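Local coordinates for thermoresistant glucokinase (Janibacter sp. HTCC2649, PDB 4EUN), which probably phosphorylates D-gluconate to 6-phosphogluconate at the expense of ATP, as a small P-loop sugar kinase of the gluconokinase type, at residues Thr29-Met35 against Val102-Cys108; Val49-Leu55 against Ala187-Ile193; Asp80-Trp86 against Ser109-Tyr115. All coordinates share one frame; numbering follows the deposited sequence.

Contact 1: Thr29-Met35 against Val102-Cys108; sequences TRHVVVM and VSTIITC
Val32 and Val34 pair through their backbones with the facing strand as parallel strands do, each sending its N-H to one residue and its carbonyl to the residue two further on. Val32 N bonds Thr104 O and Val32 O takes Ile106 N; Val34 repeats this with Ile106 O and Cys108 N (Cys108 N to Val34 O 2.8 Å). At the start a side chain replaces the backbone acceptor: chi1 of -68° keeps Ser103 OG beside its own backbone N, from where it accepts from Arg30 N at 2.9 Å.

Strand 31-35 is the central strand of the parallel sheet of a P-loop kinase and 104-108 lies next to it; strand 31-35 probably leads into the Walker A loop, and beta-branched residues suit such extended, buried chains.

Side-chain polar bonds gather around His31. Its ND1 meets Thr104 OG1 in the ring plane at 2.9 Å, while NE2 is bonded to Thr29 OG1 at 2.8 Å, so both nitrogens are engaged and the ring's rotation is fixed. A water joins Thr104 OG1 to Val32 O.

Apolar contacts alternate between faces. Val32 CG1 lies alongside Ile105 CD1 (3.7 Å), which Val34 CG2 also touches, on the face turned to helix 42-53. On the other face Val33 reaches Ile106 CG1 with CG2 (3.7 Å) and Cys108 SG with CG1 (3.6 Å).

Contact 2: Val49-Leu55 against Ala187-Ile193; sequences VADETGL and ALTWLDI
Thr53 turns its methyl to Leu188 and Ile193 because chi1 of 55° sets CG2 anti to the carbonyl carbon, leaving OG1 to reach back into its own helix. Leu188, with CG beside its backbone N (chi1 -74°), divides its two methyls between Thr53 and Glu52: CD2 meets Thr53 CG2 at 3.5 Å, and CD1 rests on Glu52 CB at 4.0 Å. A threonine suits this spot, since the same residue offers a methyl to the contact and a hydroxyl to its own backbone, where Thr53 OG1 donates to Val49 O (2.7 Å) from the face of that carbonyl opposite Glu52 N.

Val49 divides its branches, CG1 touching Leu191 CD1 at 3.8 Å and CG2 meeting Ala187 CB at 4.0 Å. Ile193 runs across Thr53 at about a right angle, its CG1 3.8 Å from Thr53 CG2, and Ile193 CG2 meets Leu55 CD1 tip to tip. Gly54, with positive phi, lets the chain turn out of the first helix.

No hydrogen bond spans the two segments. Helices 42-53 and 180-191, their local axes 55° apart, lie together over one face of the sheet, Val49 and Leu55 resting on Ile105 of strand 104-108 and Leu191 on Val32 of strand 31-35.

Contact 3: Asp80-Trp86 against Ser109-Tyr115; sequences DEDRWPW and SALKRTY
Tyr115 OH stands between Asp80 and Arg83, donating to one and accepting from the other. The bond from Tyr115 OH to Asp80 OD1 is very short, 2.5 Å. Arg83 NH1 donates a hydrogen bond to Tyr115 OH at 2.8 Å, the hydroxyl oxygen lying 16° out of the guanidinium plane. The cation would probably make the phenol a stronger donor, in keeping with so short a bond. Asp80 OD1 has a second donor: Lys112 NZ, at 2.9 Å on the syn side, closes a salt bridge. The lysine gets there by a chain extended beyond CG, and its CB lies over the centre of the Tyr115 ring. The other carboxylate oxygen, Asp80 OD2, takes a bond from a water that is also bonded to Thr114 OG1, so both oxygens are satisfied. An aspartate fits here because one small anion can serve a phenol, an amine and a water together.

Next to this polar group the aromatic residues pack. Tyr115 directs its edge at the face of Trp84 in an offset edge-to-face pair, the planes 87° apart, and Tyr115 CD1 comes 3.7 Å from Trp84 CZ3. Thr114 OG1 meets the rim of the same indole at CH2. Trp86 approaches Leu111 CD2 loosely; its NE1 is bonded to Ala60 O and its ring stacks on His64.

The contact thus fastens the start of helix 80-99 to the loop and first turn of helix 113-119 that follow strand 104-108, with Gln158 of helix 155-161 touching Arg83 and Ser109 alongside.

Contact 1 joins the central strand of the sheet to one neighbour, and the other two lie on opposite sides of the chain's centre. Contact 2 packs against it, centres about 10 Å apart: Arg30 NH2 probably bonds Leu191 O at 3.0 Å, while its salt bridge is with Asp127, and Val32 CG2 touches both Leu191 CD2 and Leu55 CD2. Contact 3, centred about 16 Å from contact 1, continues directly from it, since Ser109 follows Cys108. Contacts 2 and 3 do not touch, their nearest atoms being about 13 Å apart. A sulfate, held by backbone amides of the probable P-loop, lies about 6 Å from the side chain of Thr107 and may mark the phosphate site.

Contact 1: Thr29-Met35 against Val102-Cys108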
loop_
_atom_site.group_PDB
_atom_site.type_symbol
_atom_site.label_atom_id
_atom_site.label_comp_id
_atom_site.label_asym_id
_atom_site.label_seq_id
_atom_site.Cartn_x
_atom_site.Cartn_y
_atom_site.Cartn_z
ATOM N N THR A 29 18.479 -8.994 -4.896
ATOM C CA THR A 29 17.162 -8.489 -4.546
ATOM C C THR A 29 16.460 -8.027 -5.805
ATOM O O THR A 29 17.111 -7.727 -6.808
ATOM C CB THR A 29 17.216 -7.366 -3.498
ATOM O OG1 THR A 29 17.989 -6.270 -3.997
ATOM C CG2 THR A 29 17.855 -7.882 -2.209
ATOM N N ARG A 30 15.135 -7.995 -5.762
ATOM C CA ARG A 30 14.351 -7.559 -6.912
ATOM C C ARG A 30 13.517 -6.365 -6.515
ATOM O O ARG A 30 13.076 -6.252 -5.364
ATOM C CB ARG A 30 13.430 -8.678 -7.392
ATOM C CG ARG A 30 14.157 -9.935 -7.837
ATOM C CD ARG A 30 15.015 -9.675 -9.066
ATOM N NE ARG A 30 14.200 -9.239 -10.199
ATOM C CZ ARG A 30 13.571 -10.064 -11.033
ATOM N NH1 ARG A 30 13.654 -11.375 -10.868
ATOM N NH2 ARG A 30 12.851 -9.573 -12.031
ATOM N N HIS A 31 13.290 -5.469 -7.471
ATOM C CA HIS A 31 12.559 -4.249 -7.193
ATOM C C HIS A 31 11.670 -3.921 -8.367
ATOM O O HIS A 31 12.151 -3.679 -9.471
ATOM C CB HIS A 31 13.544 -3.122 -6.860
ATOM C CG HIS A 31 14.499 -3.518 -5.780
ATOM N ND1 HIS A 31 14.169 -3.438 -4.444
ATOM C CD2 HIS A 31 15.726 -4.087 -5.832
ATOM C CE1 HIS A 31 15.166 -3.922 -3.719
ATOM N NE2 HIS A 31 16.120 -4.318 -4.535
ATOM N N VAL A 32 10.369 -3.949 -8.110
ATOM C CA VAL A 32 9.368 -3.832 -9.164
ATOM C C VAL A 32 8.587 -2.554 -8.944
ATOM O O VAL A 32 8.267 -2.203 -7.815
ATOM C CB VAL A 32 8.400 -5.044 -9.137
ATOM C CG1 VAL A 32 7.377 -4.953 -10.269
ATOM C CG2 VAL A 32 9.182 -6.352 -9.233
ATOM N N VAL A 33 8.290 -1.851 -10.035
ATOM C CA VAL A 33 7.421 -0.684 -9.982
ATOM C C VAL A 33 6.232 -0.930 -10.895
ATOM O O VAL A 33 6.418 -1.215 -12.077
ATOM C CB VAL A 33 8.158 0.611 -10.424
ATOM C CG1 VAL A 33 7.177 1.777 -10.526
ATOM C CG2 VAL A 33 9.274 0.939 -9.431
ATOM N N VAL A 34 5.023 -0.835 -10.339
ATOM C CA VAL A 34 3.807 -0.915 -11.140
ATOM C C VAL A 34 3.414 0.515 -11.414
ATOM O O VAL A 34 3.082 1.260 -10.505
ATOM C CB VAL A 34 2.657 -1.627 -10.402
ATOM C CG1 VAL A 34 1.457 -1.793 -11.341
ATOM C CG2 VAL A 34 3.131 -3.000 -9.881
ATOM N N MET A 35 3.418 0.881 -12.689
ATOM C CA MET A 35 3.217 2.258 -13.084
ATOM C C MET A 35 1.930 2.346 -13.892
ATOM O O MET A 35 1.671 1.511 -14.738
ATOM C CB MET A 35 4.429 2.718 -13.901
ATOM C CG MET A 35 4.163 3.847 -14.855
ATOM S SD MET A 35 5.647 4.311 -15.772
ATOM C CE MET A 35 5.900 2.917 -16.874
ATOM N N VAL A 102 16.064 -6.988 1.297
ATOM C CA VAL A 102 14.612 -6.960 1.136
ATOM C C VAL A 102 14.216 -6.568 -0.296
ATOM O O VAL A 102 14.638 -5.528 -0.802
ATOM C CB VAL A 102 13.955 -5.967 2.125
ATOM C CG1 VAL A 102 12.444 -5.988 1.986
ATOM C CG2 VAL A 102 14.345 -6.275 3.561
ATOM N N SER A 103 13.408 -7.406 -0.939
ATOM C CA SER A 103 12.897 -7.135 -2.280
ATOM C C SER A 103 11.564 -6.401 -2.169
ATOM O O SER A 103 10.817 -6.601 -1.204
ATOM C CB SER A 103 12.701 -8.432 -3.048
ATOM O OG SER A 103 13.950 -9.048 -3.324
ATOM N N THR A 104 11.263 -5.558 -3.159
ATOM C CA THR A 104 10.139 -4.628 -3.047
ATOM C C THR A 104 9.292 -4.542 -4.319
ATOM O O THR A 104 9.780 -4.810 -5.418
ATOM C CB THR A 104 10.628 -3.193 -2.727
ATOM O OG1 THR A 104 11.410 -2.698 -3.826
ATOM C CG2 THR A 104 11.482 -3.178 -1.447
ATOM N N ILE A 105 8.026 -4.162 -4.146
ATOM C CA ILE A 105 7.166 -3.772 -5.261
ATOM C C ILE A 105 6.363 -2.552 -4.832
ATOM O O ILE A 105 5.724 -2.545 -3.776
ATOM C CB ILE A 105 6.256 -4.932 -5.749
ATOM C CG1 ILE A 105 5.414 -4.497 -6.949
ATOM C CG2 ILE A 105 5.364 -5.489 -4.614
ATOM C CD1 ILE A 105 4.793 -5.684 -7.687
ATOM N N ILE A 106 6.399 -1.500 -5.646
ATOM C CA ILE A 106 5.685 -0.273 -5.316
ATOM C C ILE A 106 4.761 0.115 -6.453
ATOM O O ILE A 106 5.049 -0.158 -7.618
ATOM C CB ILE A 106 6.646 0.899 -5.004
ATOM C CG1 ILE A 106 7.435 1.315 -6.234
ATOM C CG2 ILE A 106 7.599 0.528 -3.858
ATOM C CD1 ILE A 106 8.370 2.487 -5.967
ATOM N N THR A 107 3.650 0.764 -6.114
ATOM C CA THR A 107 2.779 1.335 -7.138
ATOM C C THR A 107 3.118 2.800 -7.322
ATOM O O THR A 107 3.253 3.517 -6.336
ATOM C CB THR A 107 1.318 1.228 -6.721
ATOM O OG1 THR A 107 1.175 1.726 -5.385
ATOM C CG2 THR A 107 0.864 -0.219 -6.738
ATOM N N CYS A 108 3.249 3.234 -8.576
ATOM C CA CYS A 108 3.465 4.644 -8.906
ATOM C C CYS A 108 2.423 5.123 -9.906
ATOM O O CYS A 108 1.979 4.356 -10.759
ATOM C CB CYS A 108 4.829 4.849 -9.569
ATOM S SG CYS A 108 6.235 4.623 -8.487
HETATM O O HOH W 1 10.081 -1.467 -5.778
#

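Contact 2: Val49-Leu55 against Ala187-Ile193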
loop_
_atom_site.group_PDB
_atom_site.type_symbol
_atom_site.label_atom_id
_atom_site.label_comp_id
_atom_site.label_asym_id
_atom_site.label_seq_id
_atom_site.Cartn_x
_atom_site.Cartn_y
_atom_site.Cartn_z
ATOM N N VAL A 49 0.987 -9.697 -7.100
ATOM C CA VAL A 49 2.376 -10.095 -7.305
ATOM C C VAL A 49 3.088 -10.301 -5.963
ATOM O O VAL A 49 3.808 -11.283 -5.776
ATOM C CB VAL A 49 3.141 -9.070 -8.185
ATOM C CG1 VAL A 49 4.631 -9.385 -8.205
ATOM C CG2 VAL A 49 2.599 -9.079 -9.603
ATOM N N ALA A 50 2.866 -9.383 -5.030
ATOM C CA ALA A 50 3.507 -9.452 -3.717
ATOM C C ALA A 50 3.146 -10.741 -2.990
ATOM O O ALA A 50 4.006 -11.374 -2.367
ATOM C CB ALA A 50 3.115 -8.240 -2.878
ATOM N N ASP A 51 1.874 -11.122 -3.064
ATOM C CA ASP A 51 1.366 -12.266 -2.305
ATOM C C ASP A 51 1.957 -13.601 -2.745
ATOM O O ASP A 51 1.943 -14.573 -1.982
ATOM C CB ASP A 51 -0.167 -12.307 -2.358
ATOM C CG ASP A 51 -0.806 -11.837 -1.065
ATOM O OD1 ASP A 51 -0.300 -10.863 -0.467
ATOM O OD2 ASP A 51 -1.804 -12.451 -0.635
ATOM N N GLU A 52 2.491 -13.646 -3.960
ATOM C CA GLU A 52 3.045 -14.887 -4.497
ATOM C C GLU A 52 4.571 -14.922 -4.509
ATOM O O GLU A 52 5.169 -15.954 -4.797
ATOM C CB GLU A 52 2.498 -15.150 -5.906
ATOM C CG GLU A 52 1.006 -15.462 -5.950
ATOM C CD GLU A 52 0.610 -16.643 -5.065
ATOM O OE1 GLU A 52 1.450 -17.538 -4.817
ATOM O OE2 GLU A 52 -0.557 -16.676 -4.615
ATOM N N THR A 53 5.201 -13.800 -4.176
ATOM C CA THR A 53 6.650 -13.692 -4.307
ATOM C C THR A 53 7.352 -13.285 -3.019
ATOM O O THR A 53 8.567 -13.431 -2.913
ATOM C CB THR A 53 7.019 -12.643 -5.348
ATOM O OG1 THR A 53 6.384 -11.410 -4.992
ATOM C CG2 THR A 53 6.557 -13.069 -6.726
ATOM N N GLY A 54 6.603 -12.728 -2.072
ATOM C CA GLY A 54 7.192 -12.218 -0.849
ATOM C C GLY A 54 7.774 -10.818 -0.954
ATOM O O GLY A 54 8.405 -10.338 -0.009
ATOM N N LEU A 55 7.571 -10.159 -2.097
ATOM C CA LEU A 55 8.046 -8.792 -2.263
ATOM C C LEU A 55 7.302 -7.867 -1.293
ATOM O O LEU A 55 6.107 -8.057 -1.048
ATOM C CB LEU A 55 7.827 -8.322 -3.701
ATOM C CG LEU A 55 8.944 -8.535 -4.727
ATOM C CD1 LEU A 55 9.553 -9.908 -4.654
ATOM C CD2 LEU A 55 8.394 -8.276 -6.124
ATOM N N ALA A 187 2.515 -10.997 -15.331
ATOM C CA ALA A 187 3.590 -10.313 -14.611
ATOM C C ALA A 187 4.539 -11.291 -13.930
ATOM O O ALA A 187 5.759 -11.142 -14.022
ATOM C CB ALA A 187 3.009 -9.351 -13.572
ATOM N N LEU A 188 3.973 -12.272 -13.228
ATOM C CA LEU A 188 4.760 -13.251 -12.485
ATOM C C LEU A 188 5.640 -14.083 -13.415
ATOM O O LEU A 188 6.793 -14.383 -13.093
ATOM C CB LEU A 188 3.839 -14.169 -11.668
ATOM C CG LEU A 188 3.189 -13.563 -10.420
ATOM C CD1 LEU A 188 2.143 -14.496 -9.823
ATOM C CD2 LEU A 188 4.250 -13.232 -9.390
ATOM N N THR A 189 5.093 -14.452 -14.571
ATOM C CA THR A 189 5.847 -15.220 -15.556
ATOM C C THR A 189 7.022 -14.393 -16.060
ATOM O O THR A 189 8.146 -14.884 -16.161
ATOM C CB THR A 189 4.963 -15.645 -16.752
ATOM O OG1 THR A 189 3.931 -16.530 -16.301
ATOM C CG2 THR A 189 5.796 -16.362 -17.798
ATOM N N TRP A 190 6.761 -13.127 -16.366
ATOM C CA TRP A 190 7.807 -12.257 -16.870
ATOM C C TRP A 190 8.876 -11.929 -15.816
ATOM O O TRP A 190 10.074 -12.023 -16.092
ATOM C CB TRP A 190 7.210 -10.975 -17.447
ATOM C CG TRP A 190 8.266 -10.082 -17.970
ATOM C CD1 TRP A 190 9.001 -10.261 -19.106
ATOM C CD2 TRP A 190 8.739 -8.877 -17.366
ATOM N NE1 TRP A 190 9.901 -9.233 -19.248
ATOM C CE2 TRP A 190 9.757 -8.368 -18.197
ATOM C CE3 TRP A 190 8.400 -8.178 -16.205
ATOM C CZ2 TRP A 190 10.438 -7.186 -17.900
ATOM C CZ3 TRP A 190 9.071 -7.006 -15.914
ATOM C CH2 TRP A 190 10.083 -6.524 -16.754
ATOM N N LEU A 191 8.438 -11.544 -14.619
ATOM C CA LEU A 191 9.356 -11.150 -13.552
ATOM C C LEU A 191 10.286 -12.286 -13.148
ATOM O O LEU A 191 11.447 -12.057 -12.805
ATOM C CB LEU A 191 8.573 -10.678 -12.322
ATOM C CG LEU A 191 7.885 -9.319 -12.429
ATOM C CD1 LEU A 191 6.938 -9.112 -11.266
ATOM C CD2 LEU A 191 8.934 -8.224 -12.454
ATOM N N ASP A 192 9.757 -13.507 -13.181
ATOM C CA ASP A 192 10.493 -14.706 -12.793
ATOM C C ASP A 192 11.257 -14.511 -11.486
ATOM O O ASP A 192 12.464 -14.743 -11.413
ATOM C CB ASP A 192 11.436 -15.151 -13.910
ATOM C CG ASP A 192 11.998 -16.537 -13.674
ATOM O OD1 ASP A 192 11.359 -17.323 -12.942
ATOM O OD2 ASP A 192 13.082 -16.837 -14.213
ATOM N N ILE A 193 10.543 -14.059 -10.461
ATOM C CA ILE A 193 11.141 -13.834 -9.155
ATOM C C ILE A 193 11.610 -15.169 -8.616
ATOM O O ILE A 193 10.843 -16.129 -8.580
ATOM C CB ILE A 193 10.127 -13.225 -8.165
ATOM C CG1 ILE A 193 9.531 -11.924 -8.719
ATOM C CG2 ILE A 193 10.784 -12.998 -6.816
ATOM C CD1 ILE A 193 10.517 -10.782 -8.811
#

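Contact 3: Asp80-Trp86 against Ser109-Tyr115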
loop_
_atom_site.group_PDB
_atom_site.type_symbol
_atom_site.label_atom_id
_atom_site.label_comp_id
_atom_site.label_asym_id
_atom_site.label_seq_id
_atom_site.Cartn_x
_atom_site.Cartn_y
_atom_site.Cartn_z
ATOM N N ASP A 80 7.913 18.630 -12.887
ATOM C CA ASP A 80 9.137 17.859 -12.680
ATOM C C ASP A 80 9.782 18.259 -11.360
ATOM O O ASP A 80 10.222 17.401 -10.599
ATOM C CB ASP A 80 10.150 18.112 -13.800
ATOM C CG ASP A 80 9.791 17.426 -15.107
ATOM O OD1 ASP A 80 8.726 16.788 -15.196
ATOM O OD2 ASP A 80 10.586 17.553 -16.063
ATOM N N GLU A 81 9.850 19.565 -11.105
ATOM C CA GLU A 81 10.470 20.087 -9.889
ATOM C C GLU A 81 9.788 19.564 -8.622
ATOM O O GLU A 81 10.461 19.238 -7.633
ATOM C CB GLU A 81 10.471 21.617 -9.886
ATOM C CG GLU A 81 11.065 22.226 -8.624
ATOM C CD GLU A 81 11.320 23.713 -8.752
ATOM O OE1 GLU A 81 10.772 24.334 -9.688
ATOM O OE2 GLU A 81 12.073 24.261 -7.918
ATOM N N ASP A 82 8.460 19.481 -8.653
ATOM C CA ASP A 82 7.704 18.969 -7.508
ATOM C C ASP A 82 8.043 17.517 -7.255
ATOM O O ASP A 82 8.015 17.051 -6.111
ATOM C CB ASP A 82 6.196 19.062 -7.763
ATOM C CG ASP A 82 5.703 20.486 -7.880
ATOM O OD1 ASP A 82 6.257 21.377 -7.198
ATOM O OD2 ASP A 82 4.757 20.714 -8.666
ATOM N N ARG A 83 8.354 16.799 -8.329
ATOM C CA ARG A 83 8.479 15.347 -8.250
ATOM C C ARG A 83 9.875 14.825 -7.943
ATOM O O ARG A 83 9.998 13.700 -7.449
ATOM C CB ARG A 83 7.959 14.677 -9.530
ATOM C CG ARG A 83 6.452 14.797 -9.734
ATOM C CD ARG A 83 6.027 14.188 -11.056
ATOM N NE ARG A 83 4.583 14.292 -11.285
ATOM C CZ ARG A 83 4.023 14.828 -12.366
ATOM N NH1 ARG A 83 4.775 15.332 -13.332
ATOM N NH2 ARG A 83 2.702 14.873 -12.474
ATOM N N TRP A 84 10.918 15.603 -8.233
ATOM C CA TRP A 84 12.283 15.106 -8.024
ATOM C C TRP A 84 12.558 14.612 -6.593
ATOM O O TRP A 84 13.095 13.515 -6.432
ATOM C CB TRP A 84 13.375 16.101 -8.468
ATOM C CG TRP A 84 13.363 16.511 -9.922
ATOM C CD1 TRP A 84 13.389 17.792 -10.403
ATOM C CD2 TRP A 84 13.351 15.654 -11.079
ATOM N NE1 TRP A 84 13.388 17.786 -11.777
ATOM C CE2 TRP A 84 13.363 16.487 -12.218
ATOM C CE3 TRP A 84 13.322 14.267 -11.264
ATOM C CZ2 TRP A 84 13.346 15.979 -13.519
ATOM C CZ3 TRP A 84 13.315 13.768 -12.560
ATOM C CH2 TRP A 84 13.324 14.618 -13.664
ATOM N N PRO A 85 12.202 15.406 -5.553
ATOM C CA PRO A 85 12.502 14.904 -4.201
ATOM C C PRO A 85 11.733 13.630 -3.868
ATOM O O PRO A 85 12.279 12.768 -3.182
ATOM C CB PRO A 85 12.060 16.057 -3.289
ATOM C CG PRO A 85 12.161 17.283 -4.159
ATOM C CD PRO A 85 11.725 16.802 -5.513
ATOM N N TRP A 86 10.506 13.515 -4.367
ATOM C CA TRP A 86 9.681 12.326 -4.189
ATOM C C TRP A 86 10.315 11.096 -4.841
ATOM O O TRP A 86 10.459 10.048 -4.213
ATOM C CB TRP A 86 8.286 12.597 -4.761
ATOM C CG TRP A 86 7.377 11.401 -4.894
ATOM C CD1 TRP A 86 6.894 10.622 -3.881
ATOM C CD2 TRP A 86 6.796 10.893 -6.103
ATOM N NE1 TRP A 86 6.070 9.651 -4.388
ATOM C CE2 TRP A 86 5.989 9.792 -5.749
ATOM C CE3 TRP A 86 6.886 11.257 -7.451
ATOM C CZ2 TRP A 86 5.275 9.053 -6.694
ATOM C CZ3 TRP A 86 6.180 10.523 -8.391
ATOM C CH2 TRP A 86 5.386 9.428 -8.009
ATOM N N SER A 109 2.070 6.405 -9.839
ATOM C CA SER A 109 1.279 7.032 -10.896
ATOM C C SER A 109 2.142 7.211 -12.148
ATOM O O SER A 109 3.170 6.552 -12.300
ATOM C CB SER A 109 0.732 8.374 -10.418
ATOM O OG SER A 109 1.752 9.127 -9.795
ATOM N N ALA A 110 1.722 8.091 -13.063
ATOM C CA ALA A 110 2.401 8.225 -14.353
ATOM C C ALA A 110 3.851 8.667 -14.192
ATOM O O ALA A 110 4.151 9.570 -13.408
ATOM C CB ALA A 110 1.667 9.194 -15.231
ATOM N N LEU A 111 4.748 8.036 -14.939
ATOM C CA LEU A 111 6.141 8.435 -14.898
ATOM C C LEU A 111 6.687 8.725 -16.288
ATOM O O LEU A 111 6.401 8.001 -17.255
ATOM C CB LEU A 111 6.983 7.326 -14.305
ATOM C CG LEU A 111 6.592 6.828 -12.919
ATOM C CD1 LEU A 111 7.394 5.580 -12.602
ATOM C CD2 LEU A 111 6.845 7.916 -11.902
ATOM N N LYS A 112 7.487 9.782 -16.369
ATOM C CA LYS A 112 8.297 10.060 -17.531
ATOM C C LYS A 112 9.513 9.153 -17.511
ATOM O O LYS A 112 9.879 8.642 -16.460
ATOM C CB LYS A 112 8.770 11.508 -17.484
ATOM C CG LYS A 112 7.659 12.539 -17.553
ATOM C CD LYS A 112 8.267 13.938 -17.690
ATOM C CE LYS A 112 7.199 15.022 -17.682
ATOM N NZ LYS A 112 7.805 16.369 -17.899
ATOM N N ARG A 113 10.150 8.980 -18.668
ATOM C CA ARG A 113 11.425 8.267 -18.742
ATOM C C ARG A 113 12.461 8.803 -17.759
ATOM O O ARG A 113 13.100 8.029 -17.045
ATOM C CB ARG A 113 11.993 8.349 -20.162
ATOM C CG ARG A 113 13.481 8.000 -20.254
ATOM C CD ARG A 113 13.667 6.513 -20.118
ATOM N NE ARG A 113 15.046 6.130 -19.815
ATOM C CZ ARG A 113 15.800 5.368 -20.598
ATOM N NH1 ARG A 113 15.318 4.912 -21.748
ATOM N NH2 ARG A 113 17.035 5.061 -20.228
ATOM N N THR A 114 12.631 10.123 -17.717
ATOM C CA THR A 114 13.571 10.732 -16.764
ATOM C C THR A 114 13.248 10.395 -15.303
ATOM O O THR A 114 14.158 10.316 -14.476
ATOM C CB THR A 114 13.629 12.259 -16.900
ATOM O OG1 THR A 114 12.308 12.796 -16.770
ATOM C CG2 THR A 114 14.214 12.663 -18.246
ATOM N N TYR A 115 11.962 10.236 -14.976
ATOM C CA TYR A 115 11.577 9.857 -13.615
ATOM C C TYR A 115 12.047 8.440 -13.326
ATOM O O TYR A 115 12.525 8.147 -12.223
ATOM C CB TYR A 115 10.057 9.896 -13.412
ATOM C CG TYR A 115 9.391 11.240 -13.601
ATOM C CD1 TYR A 115 10.126 12.397 -13.851
ATOM C CD2 TYR A 115 8.010 11.349 -13.530
ATOM C CE1 TYR A 115 9.491 13.620 -14.033
ATOM C CE2 TYR A 115 7.374 12.561 -13.718
ATOM C CZ TYR A 115 8.118 13.692 -13.961
ATOM O OH TYR A 115 7.474 14.913 -14.139
HETATM O O HOH W 2 12.077 15.404 -17.211
#